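PDB 5ZVV: AimR transcriptional regulator, which activates transcription of the phage aimX locus as a homodimer and is inactivated to a monomer by the arbitrium peptide, which leads to lysogeny. Local coordinates for residues L207-I218 and A230-E241. Sequence-based numbering, arbitrary orientation.
Sequences LLEARQHSNRAI and AYLTIGNTLIFE
Arg211 reaches across to Thr237 and Glu241, and its side chain, traced from CB outward, illustrates how one long residue can tie a helix to the end of its partner. CB leads to CG, which sits beside the backbone N (chi1 -63°) and passes 3.5 Å from Thr237 OG1; from there the chain runs extended through CD, carrying the guanidinium to the point where helix 224-237 stops. NE donates a hydrogen bond of 3.1 Å to Thr237 OG1, close to the guanidinium plane. NH2 donates to the carbonyl oxygen of the same residue, Thr237 O, at 3.3 Å, approaching from above the carbonyl plane. NE and NH2 thus hold Thr237 side-on, one atom each, which restrains the rotation of the group. NH2 also forms a salt bridge with Glu241 OE1 at 3.0 Å; its hydrogen bond is weak, and the guanidinium and carboxylate planes stand 80° apart. Leu238 CD2 lies over one guanidinium face, near the rim, while Leu207 CB approaches the other. Beside the arginine, Ala210 CB meets Thr237 CG2.

Helix segments 207-218 and 230-237 run antiparallel as a helical hairpin, with axes that come within 8.8 Å and an angle of 157° between their N-to-C directions, consistent with the TPR-like repeats of this family; helices 184-203 and 243-252 pack against it.

Toward the hairpin's turn, from Ser214 to Ile218, the contact becomes largely apolar. Ser214 presses CB on Ile234 CG1 while its OG, bonded back to Ala210 O, lies against Thr233 CG2. Thr233 OG1 hydrogen-bonds to the backbone O of Phe229 and to Asn199 OD1 of helix 184-203. Beyond them Ile218 packs CG1 tightly on Ala230 CB, 3.5 Å away, and sets CD1 over the centre of the Tyr231 ring, a CH-pi contact.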
ATOM      1  N   LEU A 207     -19.946  -8.197  -2.684  1.00 25.11           N
ATOM      2  CA  LEU A 207     -21.117  -7.437  -3.107  1.00 22.87           C
ATOM      3  C   LEU A 207     -22.050  -7.143  -1.939  1.00 27.30           C
ATOM      4  O   LEU A 207     -22.568  -6.026  -1.823  1.00 29.66           O
ATOM      5  CB  LEU A 207     -21.852  -8.188  -4.216  1.00 25.41           C
ATOM      6  CG  LEU A 207     -20.997  -8.628  -5.408  1.00 23.22           C
ATOM      7  CD1 LEU A 207     -21.862  -9.231  -6.510  1.00 24.61           C
ATOM      8  CD2 LEU A 207     -20.165  -7.472  -5.945  1.00 25.94           C
ATOM      9  N   LEU A 208     -22.282  -8.130  -1.068  1.00 21.97           N
ATOM     10  CA  LEU A 208     -23.184  -7.916   0.060  1.00 23.51           C
ATOM     11  C   LEU A 208     -22.647  -6.843   0.996  1.00 23.63           C
ATOM     12  O   LEU A 208     -23.406  -6.007   1.497  1.00 27.82           O
ATOM     13  CB  LEU A 208     -23.401  -9.226   0.820  1.00 30.25           C
ATOM     14  CG  LEU A 208     -24.059 -10.371   0.049  1.00 38.60           C
ATOM     15  CD1 LEU A 208     -24.219 -11.593   0.943  1.00 32.76           C
ATOM     16  CD2 LEU A 208     -25.401  -9.936  -0.521  1.00 37.38           C
ATOM     17  N   GLU A 209     -21.337  -6.854   1.244  1.00 22.68           N
ATOM     18  CA  GLU A 209     -20.720  -5.830   2.081  1.00 26.41           C
ATOM     19  C   GLU A 209     -20.870  -4.445   1.459  1.00 26.42           C
ATOM     20  O   GLU A 209     -21.206  -3.473   2.151  1.00 26.94           O
ATOM     21  CB  GLU A 209     -19.249  -6.183   2.290  1.00 24.80           C
ATOM     22  CG  GLU A 209     -18.555  -5.473   3.425  1.00 33.87           C
ATOM     23  CD  GLU A 209     -17.188  -6.070   3.700  1.00 37.57           C
ATOM     24  OE1 GLU A 209     -16.951  -7.224   3.280  1.00 32.50           O
ATOM     25  OE2 GLU A 209     -16.351  -5.389   4.324  1.00 36.93           O
ATOM     26  N   ALA A 210     -20.637  -4.339   0.148  1.00 20.00           N
ATOM     27  CA  ALA A 210     -20.775  -3.056  -0.534  1.00 25.54           C
ATOM     28  C   ALA A 210     -22.208  -2.543  -0.457  1.00 23.28           C
ATOM     29  O   ALA A 210     -22.438  -1.355  -0.199  1.00 24.79           O
ATOM     30  CB  ALA A 210     -20.330  -3.186  -1.990  1.00 19.03           C
ATOM     31  N   ARG A 211     -23.185  -3.427  -0.675  1.00 21.89           N
ATOM     32  CA  ARG A 211     -24.582  -3.028  -0.547  1.00 25.37           C
ATOM     33  C   ARG A 211     -24.905  -2.604   0.881  1.00 22.62           C
ATOM     34  O   ARG A 211     -25.665  -1.654   1.095  1.00 26.15           O
ATOM     35  CB  ARG A 211     -25.497  -4.170  -0.988  1.00 26.99           C
ATOM     36  CG  ARG A 211     -25.343  -4.552  -2.452  1.00 22.04           C
ATOM     37  CD  ARG A 211     -26.126  -5.813  -2.787  1.00 19.00           C
ATOM     38  NE  ARG A 211     -25.729  -6.354  -4.084  1.00 24.68           N
ATOM     39  CZ  ARG A 211     -26.039  -7.571  -4.514  1.00 29.59           C
ATOM     40  NH1 ARG A 211     -26.754  -8.386  -3.751  1.00 34.51           N
ATOM     41  NH2 ARG A 211     -25.630  -7.976  -5.709  1.00 28.61           N
ATOM     42  N   GLN A 212     -24.341  -3.302   1.870  1.00 25.54           N
ATOM     43  CA  GLN A 212     -24.559  -2.930   3.266  1.00 25.26           C
ATOM     44  C   GLN A 212     -24.080  -1.511   3.533  1.00 22.65           C
ATOM     45  O   GLN A 212     -24.817  -0.686   4.090  1.00 20.21           O
ATOM     46  CB  GLN A 212     -23.838  -3.910   4.192  1.00 32.69           C
ATOM     47  CG  GLN A 212     -24.520  -5.249   4.373  1.00 33.82           C
ATOM     48  CD  GLN A 212     -23.719  -6.182   5.265  1.00 46.74           C
ATOM     49  OE1 GLN A 212     -22.487  -6.197   5.220  1.00 43.92           O
ATOM     50  NE2 GLN A 212     -24.415  -6.960   6.088  1.00 43.56           N
ATOM     51  N   HIS A 213     -22.838  -1.210   3.141  1.00 25.48           N
ATOM     52  CA  HIS A 213     -22.297   0.124   3.383  1.00 21.54           C
ATOM     53  C   HIS A 213     -23.072   1.185   2.610  1.00 20.96           C
ATOM     54  O   HIS A 213     -23.330   2.277   3.134  1.00 18.44           O
ATOM     55  CB  HIS A 213     -20.812   0.163   3.018  1.00 22.01           C
ATOM     56  CG  HIS A 213     -19.948  -0.687   3.899  1.00 29.16           C
ATOM     57  ND1 HIS A 213     -19.811  -0.455   5.251  1.00 29.86           N
ATOM     58  CD2 HIS A 213     -19.173  -1.761   3.621  1.00 27.40           C
ATOM     59  CE1 HIS A 213     -18.989  -1.352   5.769  1.00 29.77           C
ATOM     60  NE2 HIS A 213     -18.590  -2.157   4.800  1.00 24.97           N
ATOM     61  N   SER A 214     -23.455   0.886   1.365  1.00 19.78           N
ATOM     62  CA  SER A 214     -24.195   1.860   0.563  1.00 22.01           C
ATOM     63  C   SER A 214     -25.550   2.163   1.191  1.00 23.91           C
ATOM     64  O   SER A 214     -25.934   3.330   1.347  1.00 21.77           O
ATOM     65  CB  SER A 214     -24.376   1.344  -0.867  1.00 18.46           C
ATOM     66  OG  SER A 214     -23.133   1.117  -1.510  1.00 20.72           O
ATOM     67  N   ASN A 215     -26.285   1.115   1.567  1.00 18.86           N
ATOM     68  CA  ASN A 215     -27.588   1.303   2.189  1.00 19.80           C
ATOM     69  C   ASN A 215     -27.466   2.055   3.505  1.00 21.97           C
ATOM     70  O   ASN A 215     -28.309   2.898   3.824  1.00 24.60           O
ATOM     71  CB  ASN A 215     -28.267  -0.050   2.400  1.00 24.00           C
ATOM     72  CG  ASN A 215     -28.927  -0.573   1.143  1.00 22.90           C
ATOM     73  OD1 ASN A 215     -29.569   0.178   0.406  1.00 33.99           O
ATOM     74  ND2 ASN A 215     -28.775  -1.865   0.889  1.00 26.25           N
ATOM     75  N   ARG A 216     -26.419   1.771   4.280  1.00 23.03           N
ATOM     76  CA  ARG A 216     -26.240   2.497   5.532  1.00 26.09           C
ATOM     77  C   ARG A 216     -25.954   3.973   5.273  1.00 29.52           C
ATOM     78  O   ARG A 216     -26.468   4.849   5.986  1.00 29.65           O
ATOM     79  CB  ARG A 216     -25.124   1.859   6.359  1.00 28.96           C
ATOM     80  CG  ARG A 216     -25.121   2.342   7.789  1.00 35.41           C
ATOM     81  CD  ARG A 216     -24.319   1.461   8.721  1.00 42.00           C
ATOM     82  NE  ARG A 216     -24.370   2.004  10.075  1.00 45.70           N
ATOM     83  CZ  ARG A 216     -23.457   2.825  10.586  1.00 42.04           C
ATOM     84  NH1 ARG A 216     -23.594   3.285  11.819  1.00 42.31           N
ATOM     85  NH2 ARG A 216     -22.399   3.178   9.868  1.00 44.54           N
ATOM     86  N   ALA A 217     -25.150   4.270   4.248  1.00 24.22           N
ATOM     87  CA  ALA A 217     -24.915   5.659   3.871  1.00 25.00           C
ATOM     88  C   ALA A 217     -26.218   6.350   3.494  1.00 23.00           C
ATOM     89  O   ALA A 217     -26.467   7.486   3.915  1.00 24.52           O
ATOM     90  CB  ALA A 217     -23.914   5.731   2.718  1.00 20.67           C
ATOM     91  N   ILE A 218     -27.066   5.677   2.710  1.00 22.13           N
ATOM     92  CA  ILE A 218     -28.358   6.253   2.340  1.00 26.28           C
ATOM     93  C   ILE A 218     -29.218   6.482   3.578  1.00 32.59           C
ATOM     94  O   ILE A 218     -29.948   7.477   3.671  1.00 29.66           O
ATOM     95  CB  ILE A 218     -29.074   5.348   1.318  1.00 28.44           C
ATOM     96  CG1 ILE A 218     -28.357   5.389  -0.031  1.00 20.38           C
ATOM     97  CG2 ILE A 218     -30.533   5.755   1.158  1.00 25.07           C
ATOM     98  CD1 ILE A 218     -28.730   4.246  -0.953  1.00 20.36           C
ATOM     99  N   ALA A 230     -24.020   6.261  -3.590  1.00 17.13           N
ATOM    100  CA  ALA A 230     -24.492   5.041  -2.948  1.00 19.48           C
ATOM    101  C   ALA A 230     -25.334   4.206  -3.907  1.00 18.18           C
ATOM    102  O   ALA A 230     -25.095   3.002  -4.070  1.00 19.13           O
ATOM    103  CB  ALA A 230     -25.280   5.387  -1.688  1.00 17.36           C
ATOM    104  N   TYR A 231     -26.327   4.828  -4.554  1.00 17.58           N
ATOM    105  CA  TYR A 231     -27.129   4.095  -5.533  1.00 19.66           C
ATOM    106  C   TYR A 231     -26.302   3.700  -6.749  1.00 18.01           C
ATOM    107  O   TYR A 231     -26.534   2.637  -7.340  1.00 21.47           O
ATOM    108  CB  TYR A 231     -28.344   4.924  -5.950  1.00 18.72           C
ATOM    109  CG  TYR A 231     -29.442   4.919  -4.917  1.00 19.57           C
ATOM    110  CD1 TYR A 231     -30.161   3.759  -4.651  1.00 20.15           C
ATOM    111  CD2 TYR A 231     -29.755   6.066  -4.199  1.00 20.25           C
ATOM    112  CE1 TYR A 231     -31.165   3.742  -3.703  1.00 23.20           C
ATOM    113  CE2 TYR A 231     -30.757   6.059  -3.246  1.00 26.27           C
ATOM    114  CZ  TYR A 231     -31.458   4.893  -3.003  1.00 25.04           C
ATOM    115  OH  TYR A 231     -32.456   4.876  -2.056  1.00 26.40           O
ATOM    116  N   LEU A 232     -25.339   4.540  -7.133  1.00 20.04           N
ATOM    117  CA  LEU A 232     -24.388   4.159  -8.169  1.00 18.77           C
ATOM    118  C   LEU A 232     -23.642   2.889  -7.781  1.00 20.06           C
ATOM    119  O   LEU A 232     -23.473   1.980  -8.605  1.00 23.10           O
ATOM    120  CB  LEU A 232     -23.412   5.311  -8.416  1.00 23.25           C
ATOM    121  CG  LEU A 232     -22.645   5.341  -9.736  1.00 26.31           C
ATOM    122  CD1 LEU A 232     -23.605   5.522 -10.903  1.00 25.07           C
ATOM    123  CD2 LEU A 232     -21.599   6.451  -9.715  1.00 26.83           C
ATOM    124  N   THR A 233     -23.209   2.796  -6.519  1.00 19.40           N
ATOM    125  CA  THR A 233     -22.478   1.614  -6.072  1.00 20.48           C
ATOM    126  C   THR A 233     -23.373   0.380  -6.045  1.00 18.14           C
ATOM    127  O   THR A 233     -22.950  -0.703  -6.463  1.00 17.33           O
ATOM    128  CB  THR A 233     -21.866   1.857  -4.690  1.00 20.27           C
ATOM    129  OG1 THR A 233     -20.952   2.958  -4.755  1.00 20.50           O
ATOM    130  CG2 THR A 233     -21.117   0.620  -4.214  1.00 23.11           C
ATOM    131  N   ILE A 234     -24.608   0.520  -5.554  1.00 17.17           N
ATOM    132  CA  ILE A 234     -25.529  -0.617  -5.522  1.00 20.98           C
ATOM    133  C   ILE A 234     -25.769  -1.143  -6.934  1.00 22.85           C
ATOM    134  O   ILE A 234     -25.611  -2.344  -7.218  1.00 23.42           O
ATOM    135  CB  ILE A 234     -26.847  -0.214  -4.832  1.00 21.64           C
ATOM    136  CG1 ILE A 234     -26.607   0.057  -3.344  1.00 23.78           C
ATOM    137  CG2 ILE A 234     -27.917  -1.287  -5.026  1.00 19.38           C
ATOM    138  CD1 ILE A 234     -27.812   0.610  -2.612  1.00 18.44           C
ATOM    139  N   GLY A 235     -26.139  -0.239  -7.847  1.00 21.95           N
ATOM    140  CA  GLY A 235     -26.308  -0.634  -9.234  1.00 20.88           C
ATOM    141  C   GLY A 235     -25.076  -1.313  -9.795  1.00 16.66           C
ATOM    142  O   GLY A 235     -25.180  -2.286 -10.543  1.00 20.64           O
ATOM    143  N   ASN A 236     -23.890  -0.818  -9.430  1.00 19.74           N
ATOM    144  CA  ASN A 236     -22.661  -1.462  -9.880  1.00 21.25           C
ATOM    145  C   ASN A 236     -22.544  -2.878  -9.328  1.00 22.18           C
ATOM    146  O   ASN A 236     -22.073  -3.786 -10.025  1.00 23.34           O
ATOM    147  CB  ASN A 236     -21.443  -0.630  -9.481  1.00 24.46           C
ATOM    148  CG  ASN A 236     -21.320   0.643 -10.289  1.00 21.35           C
ATOM    149  OD1 ASN A 236     -21.967   0.798 -11.322  1.00 23.45           O
ATOM    150  ND2 ASN A 236     -20.480   1.561  -9.826  1.00 20.82           N
ATOM    151  N   THR A 237     -22.970  -3.093  -8.082  1.00 19.67           N
ATOM    152  CA  THR A 237     -22.936  -4.445  -7.535  1.00 27.50           C
ATOM    153  C   THR A 237     -23.943  -5.364  -8.207  1.00 26.25           C
ATOM    154  O   THR A 237     -23.823  -6.587  -8.077  1.00 24.93           O
ATOM    155  CB  THR A 237     -23.203  -4.452  -6.028  1.00 19.15           C
ATOM    156  OG1 THR A 237     -24.550  -4.030  -5.779  1.00 21.22           O
ATOM    157  CG2 THR A 237     -22.231  -3.547  -5.294  1.00 20.17           C
ATOM    158  N   LEU A 238     -24.934  -4.813  -8.910  1.00 23.20           N
ATOM    159  CA  LEU A 238     -25.939  -5.640  -9.572  1.00 24.54           C
ATOM    160  C   LEU A 238     -25.698  -5.832 -11.070  1.00 28.45           C
ATOM    161  O   LEU A 238     -26.556  -6.405 -11.748  1.00 27.19           O
ATOM    162  CB  LEU A 238     -27.329  -5.045  -9.349  1.00 25.14           C
ATOM    163  CG  LEU A 238     -27.849  -5.058  -7.913  1.00 23.62           C
ATOM    164  CD1 LEU A 238     -29.084  -4.179  -7.798  1.00 20.46           C
ATOM    165  CD2 LEU A 238     -28.154  -6.486  -7.480  1.00 25.79           C
ATOM    166  N   ILE A 239     -24.549  -5.396 -11.596  1.00 27.36           N
ATOM    167  CA  ILE A 239     -24.360  -5.329 -13.049  1.00 26.37           C
ATOM    168  C   ILE A 239     -24.482  -6.710 -13.687  1.00 31.78           C
ATOM    169  O   ILE A 239     -25.144  -6.875 -14.720  1.00 25.98           O
ATOM    170  CB  ILE A 239     -23.006  -4.674 -13.383  1.00 26.09           C
ATOM    171  CG1 ILE A 239     -23.053  -3.169 -13.106  1.00 18.09           C
ATOM    172  CG2 ILE A 239     -22.622  -4.935 -14.835  1.00 24.77           C
ATOM    173  CD1 ILE A 239     -21.731  -2.469 -13.328  1.00 16.87           C
ATOM    174  N   PHE A 240     -23.851  -7.720 -13.093  1.00 28.76           N
ATOM    175  CA  PHE A 240     -23.807  -9.047 -13.691  1.00 26.60           C
ATOM    176  C   PHE A 240     -24.876  -9.990 -13.153  1.00 24.36           C
ATOM    177  O   PHE A 240     -24.919 -11.150 -13.570  1.00 29.45           O
ATOM    178  CB  PHE A 240     -22.422  -9.667 -13.487  1.00 25.95           C
ATOM    179  CG  PHE A 240     -21.306  -8.842 -14.056  1.00 29.48           C
ATOM    180  CD1 PHE A 240     -20.972  -8.933 -15.397  1.00 32.75           C
ATOM    181  CD2 PHE A 240     -20.601  -7.964 -13.252  1.00 31.31           C
ATOM    182  CE1 PHE A 240     -19.949  -8.167 -15.926  1.00 36.64           C
ATOM    183  CE2 PHE A 240     -19.575  -7.198 -13.771  1.00 36.06           C
ATOM    184  CZ  PHE A 240     -19.248  -7.298 -15.111  1.00 34.73           C
ATOM    185  N   GLU A 241     -25.744  -9.527 -12.254  1.00 26.50           N
ATOM    186  CA  GLU A 241     -26.775 -10.379 -11.667  1.00 33.56           C
ATOM    187  C   GLU A 241     -28.151 -10.167 -12.284  1.00 29.42           C
ATOM    188  O   GLU A 241     -28.814 -11.135 -12.664  1.00 30.83           O
ATOM    189  CB  GLU A 241     -26.853 -10.150 -10.153  1.00 33.57           C
ATOM    190  CG  GLU A 241     -25.626 -10.600  -9.385  1.00 33.92           C
ATOM    191  CD  GLU A 241     -25.787 -10.434  -7.886  1.00 41.72           C
ATOM    192  OE1 GLU A 241     -26.908 -10.111  -7.438  1.00 41.26           O
ATOM    193  OE2 GLU A 241     -24.791 -10.628  -7.157  1.00 44.22           O
TER